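Local coordinates for protein thiamine-monophosphate kinase (Stenotrophomonas maltophilia, PDB 6XEP) that probably catalyses the ATP-dependent phosphorylation of thiamine monophosphate to thiamine diphosphate, the active form of vitamin B1, at residues P206-A218 / A289-L301. Sequence-based numbering, arbitrary orientation. Where two conformers were deposited one is given.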
loop_
_atom_site.group_PDB
_atom_site.type_symbol
_atom_site.label_atom_id
_atom_site.label_comp_id
_atom_site.label_asym_id
_atom_site.label_seq_id
_atom_site.Cartn_x
_atom_site.Cartn_y
_atom_site.Cartn_z
ATOM N N PRO A 206 -8.060 -17.374 4.167
ATOM C CA PRO A 206 -8.691 -16.301 4.949
ATOM C C PRO A 206 -10.180 -16.561 5.077
ATOM O O PRO A 206 -10.832 -16.921 4.103
ATOM C CB PRO A 206 -8.405 -15.041 4.130
ATOM C CG PRO A 206 -8.334 -15.538 2.677
ATOM C CD PRO A 206 -7.677 -16.923 2.806
ATOM N N ARG A 207 -10.715 -16.398 6.289
ATOM C CA ARG A 207 -12.097 -16.802 6.536
ATOM C C ARG A 207 -13.050 -15.625 6.313
ATOM O O ARG A 207 -13.774 -15.187 7.212
ATOM C CB ARG A 207 -12.236 -17.389 7.937
ATOM C CG ARG A 207 -11.215 -18.481 8.242
ATOM C CD ARG A 207 -11.356 -19.682 7.290
ATOM N NE ARG A 207 -10.527 -20.778 7.777
ATOM C CZ ARG A 207 -10.332 -21.916 7.130
ATOM N NH1 ARG A 207 -10.925 -22.116 5.944
ATOM N NH2 ARG A 207 -9.536 -22.841 7.672
ATOM N N VAL A 208 -13.032 -15.119 5.074
ATOM C CA VAL A 208 -13.822 -13.930 4.739
ATOM C C VAL A 208 -15.318 -14.212 4.893
ATOM O O VAL A 208 -16.064 -13.410 5.472
ATOM C CB VAL A 208 -13.489 -13.438 3.316
ATOM C CG1 VAL A 208 -14.336 -12.220 2.976
ATOM C CG2 VAL A 208 -11.985 -13.092 3.186
ATOM N N THR A 209 -15.788 -15.343 4.358
ATOM C CA THR A 209 -17.220 -15.639 4.452
ATOM C C THR A 209 -17.675 -15.724 5.907
ATOM O O THR A 209 -18.728 -15.183 6.271
ATOM C CB THR A 209 -17.547 -16.940 3.709
ATOM O OG1 THR A 209 -17.088 -16.828 2.360
ATOM C CG2 THR A 209 -19.045 -17.168 3.691
ATOM N N LEU A 210 -16.888 -16.373 6.759
ATOM C CA LEU A 210 -17.205 -16.383 8.185
ATOM C C LEU A 210 -17.258 -14.969 8.749
ATOM O O LEU A 210 -18.201 -14.605 9.463
ATOM C CB LEU A 210 -16.176 -17.210 8.947
ATOM C CG LEU A 210 -16.306 -17.212 10.475
ATOM C CD1 LEU A 210 -17.596 -17.861 10.927
ATOM C CD2 LEU A 210 -15.111 -17.998 11.047
ATOM N N GLY A 211 -16.251 -14.155 8.438
ATOM C CA GLY A 211 -16.219 -12.801 8.969
ATOM C C GLY A 211 -17.461 -12.008 8.625
ATOM O O GLY A 211 -17.978 -11.252 9.454
ATOM N N LEU A 212 -17.988 -12.214 7.423
ATOM C CA LEU A 212 -19.174 -11.508 6.956
ATOM C C LEU A 212 -20.448 -12.006 7.602
ATOM O O LEU A 212 -21.493 -11.371 7.432
ATOM C CB LEU A 212 -19.310 -11.645 5.445
ATOM C CG LEU A 212 -18.304 -10.835 4.634
ATOM C CD1 LEU A 212 -18.488 -11.170 3.187
ATOM C CD2 LEU A 212 -18.505 -9.334 4.867
ATOM N N ARG A 213 -20.394 -13.127 8.316
ATOM C CA ARG A 213 -21.574 -13.617 9.006
ATOM C C ARG A 213 -21.519 -13.428 10.508
ATOM O O ARG A 213 -22.576 -13.438 11.149
ATOM C CB ARG A 213 -21.798 -15.094 8.686
ATOM C CG ARG A 213 -22.192 -15.273 7.224
ATOM C CD ARG A 213 -22.965 -16.537 6.999
ATOM N NE ARG A 213 -22.824 -16.950 5.617
ATOM C CZ ARG A 213 -23.240 -18.116 5.134
ATOM N NH1 ARG A 213 -23.047 -18.392 3.850
ATOM N NH2 ARG A 213 -23.837 -19.003 5.928
ATOM N N LEU A 214 -20.329 -13.185 11.061
ATOM C CA LEU A 214 -20.141 -13.168 12.512
ATOM C C LEU A 214 -20.832 -11.985 13.179
ATOM O O LEU A 214 -21.160 -12.062 14.370
ATOM C CB LEU A 214 -18.648 -13.140 12.844
ATOM C CG LEU A 214 -17.943 -14.495 12.863
ATOM C CD1 LEU A 214 -16.460 -14.353 13.181
ATOM C CD2 LEU A 214 -18.610 -15.410 13.861
ATOM N N ARG A 215 -21.056 -10.891 12.451
ATOM C CA ARG A 215 -21.707 -9.747 13.079
ATOM C C ARG A 215 -23.063 -10.145 13.626
ATOM O O ARG A 215 -23.500 -9.620 14.659
ATOM C CB ARG A 215 -21.850 -8.585 12.094
ATOM C CG ARG A 215 -22.591 -7.364 12.672
ATOM C CD ARG A 215 -21.826 -6.706 13.837
ATOM N NE ARG A 215 -22.544 -5.526 14.324
ATOM C CZ ARG A 215 -23.454 -5.544 15.296
ATOM N NH1 ARG A 215 -23.757 -6.682 15.911
ATOM N NH2 ARG A 215 -24.061 -4.422 15.659
ATOM N N ALA A 216 -23.727 -11.099 12.967
ATOM C CA ALA A 216 -25.028 -11.543 13.442
ATOM C C ALA A 216 -24.947 -12.442 14.665
ATOM O O ALA A 216 -25.988 -12.699 15.284
ATOM C CB ALA A 216 -25.770 -12.270 12.318
ATOM N N PHE A 217 -23.758 -12.927 15.041
ATOM C CA PHE A 217 -23.665 -13.932 16.101
ATOM C C PHE A 217 -22.690 -13.574 17.217
ATOM O O PHE A 217 -22.875 -14.007 18.356
ATOM C CB PHE A 217 -23.238 -15.305 15.533
ATOM C CG PHE A 217 -24.140 -15.848 14.441
ATOM C CD1 PHE A 217 -23.804 -15.691 13.101
ATOM C CD2 PHE A 217 -25.300 -16.544 14.753
ATOM C CE1 PHE A 217 -24.604 -16.199 12.101
ATOM C CE2 PHE A 217 -26.117 -17.052 13.744
ATOM C CZ PHE A 217 -25.766 -16.881 12.426
ATOM N N ALA A 218 -21.637 -12.827 16.914
ATOM C CA ALA A 218 -20.497 -12.710 17.808
ATOM C C ALA A 218 -20.465 -11.340 18.470
ATOM O O ALA A 218 -21.108 -10.393 18.018
ATOM C CB ALA A 218 -19.183 -12.945 17.052
ATOM N N ALA A 289 -26.710 -22.104 17.276
ATOM C CA ALA A 289 -26.643 -21.370 16.017
ATOM C C ALA A 289 -25.261 -21.479 15.393
ATOM O O ALA A 289 -25.133 -21.612 14.171
ATOM C CB ALA A 289 -27.011 -19.904 16.249
ATOM N N LEU A 290 -24.216 -21.430 16.220
ATOM C CA LEU A 290 -22.861 -21.499 15.692
ATOM C C LEU A 290 -22.528 -22.895 15.186
ATOM O O LEU A 290 -21.795 -23.030 14.205
ATOM C CB LEU A 290 -21.863 -21.027 16.757
ATOM C CG LEU A 290 -21.934 -19.514 16.989
ATOM C CD1 LEU A 290 -21.226 -19.095 18.288
ATOM C CD2 LEU A 290 -21.339 -18.766 15.799
ATOM N N HIS A 291 -23.055 -23.949 15.817
ATOM C CA HIS A 291 -22.875 -25.279 15.237
ATOM C C HIS A 291 -23.567 -25.369 13.888
ATOM O O HIS A 291 -23.029 -25.951 12.937
ATOM C CB HIS A 291 -23.400 -26.355 16.189
ATOM C CG HIS A 291 -22.579 -26.485 17.432
ATOM N ND1 HIS A 291 -21.235 -26.785 17.400
ATOM C CD2 HIS A 291 -22.897 -26.324 18.736
ATOM C CE1 HIS A 291 -20.761 -26.812 18.632
ATOM N NE2 HIS A 291 -21.749 -26.535 19.462
ATOM N N TYR A 292 -24.751 -24.769 13.784
ATOM C CA TYR A 292 -25.451 -24.739 12.509
ATOM C C TYR A 292 -24.662 -23.954 11.478
ATOM O O TYR A 292 -24.597 -24.341 10.306
ATOM C CB TYR A 292 -26.839 -24.127 12.679
ATOM C CG TYR A 292 -27.628 -24.141 11.391
ATOM C CD1 TYR A 292 -27.597 -23.051 10.520
ATOM C CD2 TYR A 292 -28.379 -25.255 11.022
ATOM C CE1 TYR A 292 -28.309 -23.063 9.325
ATOM C CE2 TYR A 292 -29.101 -25.273 9.828
ATOM C CZ TYR A 292 -29.058 -24.176 8.987
ATOM O OH TYR A 292 -29.764 -24.186 7.804
ATOM N N LEU A 293 -24.065 -22.835 11.898
ATOM C CA LEU A 293 -23.270 -22.023 10.979
ATOM C C LEU A 293 -22.072 -22.806 10.458
ATOM O O LEU A 293 -21.744 -22.740 9.266
ATOM C CB LEU A 293 -22.805 -20.739 11.687
ATOM C CG LEU A 293 -21.907 -19.805 10.859
ATOM C CD1 LEU A 293 -22.642 -19.285 9.638
ATOM C CD2 LEU A 293 -21.408 -18.653 11.716
ATOM N N ALA A 294 -21.404 -23.548 11.344
ATOM C CA ALA A 294 -20.262 -24.349 10.928
ATOM C C ALA A 294 -20.676 -25.358 9.867
ATOM O O ALA A 294 -19.965 -25.553 8.878
ATOM C CB ALA A 294 -19.642 -25.048 12.138
ATOM N N GLU A 295 -21.831 -25.999 10.048
ATOM C CA GLU A 295 -22.328 -26.917 9.027
ATOM C C GLU A 295 -22.632 -26.178 7.731
ATOM O O GLU A 295 -22.340 -26.675 6.637
ATOM C CB GLU A 295 -23.581 -27.632 9.533
ATOM C CG GLU A 295 -23.328 -28.543 10.725
ATOM C CD GLU A 295 -22.439 -29.727 10.369
ATOM O OE1 GLU A 295 -22.793 -30.472 9.431
ATOM O OE2 GLU A 295 -21.384 -29.902 11.018
ATOM N N SER A 296 -23.230 -24.992 7.843
ATOM C CA SER A 296 -23.609 -24.218 6.665
ATOM C C SER A 296 -22.388 -23.804 5.853
ATOM O O SER A 296 -22.398 -23.868 4.612
ATOM C CB SER A 296 -24.408 -22.989 7.096
ATOM O OG SER A 296 -24.802 -22.226 5.966
ATOM N N LEU A 297 -21.317 -23.417 6.538
ATOM C CA LEU A 297 -20.075 -22.982 5.914
ATOM C C LEU A 297 -19.151 -24.130 5.546
ATOM O O LEU A 297 -18.139 -23.883 4.887
ATOM C CB LEU A 297 -19.325 -22.046 6.853
ATOM C CG LEU A 297 -20.006 -20.725 7.194
ATOM C CD1 LEU A 297 -19.181 -19.966 8.207
ATOM C CD2 LEU A 297 -20.190 -19.917 5.927
ATOM N N ASP A 298 -19.448 -25.356 5.974
ATOM C CA ASP A 298 -18.494 -26.459 5.870
ATOM C C ASP A 298 -17.128 -26.005 6.384
ATOM O O ASP A 298 -16.083 -26.185 5.744
ATOM C CB ASP A 298 -18.411 -26.995 4.431
ATOM C CG ASP A 298 -17.624 -28.300 4.338
ATOM O OD1 ASP A 298 -17.490 -28.989 5.372
ATOM O OD2 ASP A 298 -17.119 -28.627 3.245
ATOM N N LEU A 299 -17.153 -25.367 7.561
ATOM C CA LEU A 299 -15.968 -24.837 8.211
ATOM C C LEU A 299 -16.047 -25.155 9.698
ATOM O O LEU A 299 -17.012 -24.765 10.360
ATOM C CB LEU A 299 -15.868 -23.320 7.999
ATOM C CG LEU A 299 -14.760 -22.623 8.790
ATOM C CD1 LEU A 299 -13.348 -22.963 8.268
ATOM C CD2 LEU A 299 -14.990 -21.128 8.781
ATOM N N PRO A 300 -15.078 -25.858 10.264
ATOM C CA PRO A 300 -15.150 -26.149 11.700
ATOM C C PRO A 300 -15.147 -24.868 12.517
ATOM O O PRO A 300 -14.365 -23.952 12.263
ATOM C CB PRO A 300 -13.891 -26.980 11.961
ATOM C CG PRO A 300 -13.536 -27.563 10.622
ATOM C CD PRO A 300 -13.900 -26.480 9.632
ATOM N N LEU A 301 -16.029 -24.820 13.512
ATOM C CA LEU A 301 -15.986 -23.812 14.568
ATOM C C LEU A 301 -15.969 -24.553 15.894
ATOM O O LEU A 301 -16.882 -25.341 16.172
ATOM C CB LEU A 301 -17.188 -22.869 14.507
ATOM C CG LEU A 301 -17.368 -22.192 13.142
ATOM C CD1 LEU A 301 -18.732 -21.506 13.067
ATOM C CD2 LEU A 301 -16.225 -21.206 12.889
#
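Leu210 holds CG anti to its backbone N (chi1 175°), which carries both methyls to the leucines of 289-301. Its CD1 lies 3.8 Å from Leu297 CD1 and also meets Leu293. Its CD2 lies 3.9 Å from Leu299 CD2 and reaches Leu301 as well. Arg213 has CG beside its backbone N (chi1 -68°) and then runs extended from CG to NE toward helix 289-297, sliding past Leu297 in the opposite direction. Leu297 CD2 sits over the centre of one face of the Arg213 guanidinium, 3.6 Å from Arg213 CZ. Arg213 NH2 also gives a weak hydrogen bond, 3.4 Å long, to Ser296 OG, which lies in the guanidinium plane. Leu299 CD1 lies over one face of the Arg207 guanidinium, 3.4 Å from Arg207 CZ, while Arg207 NH2 forms a salt bridge with Glu277 of strand 277-282. At the far end, Phe217 CE2 is 3.9 Å from Ala289 CB, and Leu293 CD2 touches the same ring at CE1. The helices 208-214 and 289-297 run roughly antiparallel, at 146°; the axes of these short segments come within 11.4 Å at closest approach. They pack side by side in the C-terminal domain of the AIR synthase-related family. Leu210 and Leu301 rest on Ser165 of strand 161-165, while Leu214 and Leu290 meet Phe280 of neighbouring strand 277-282.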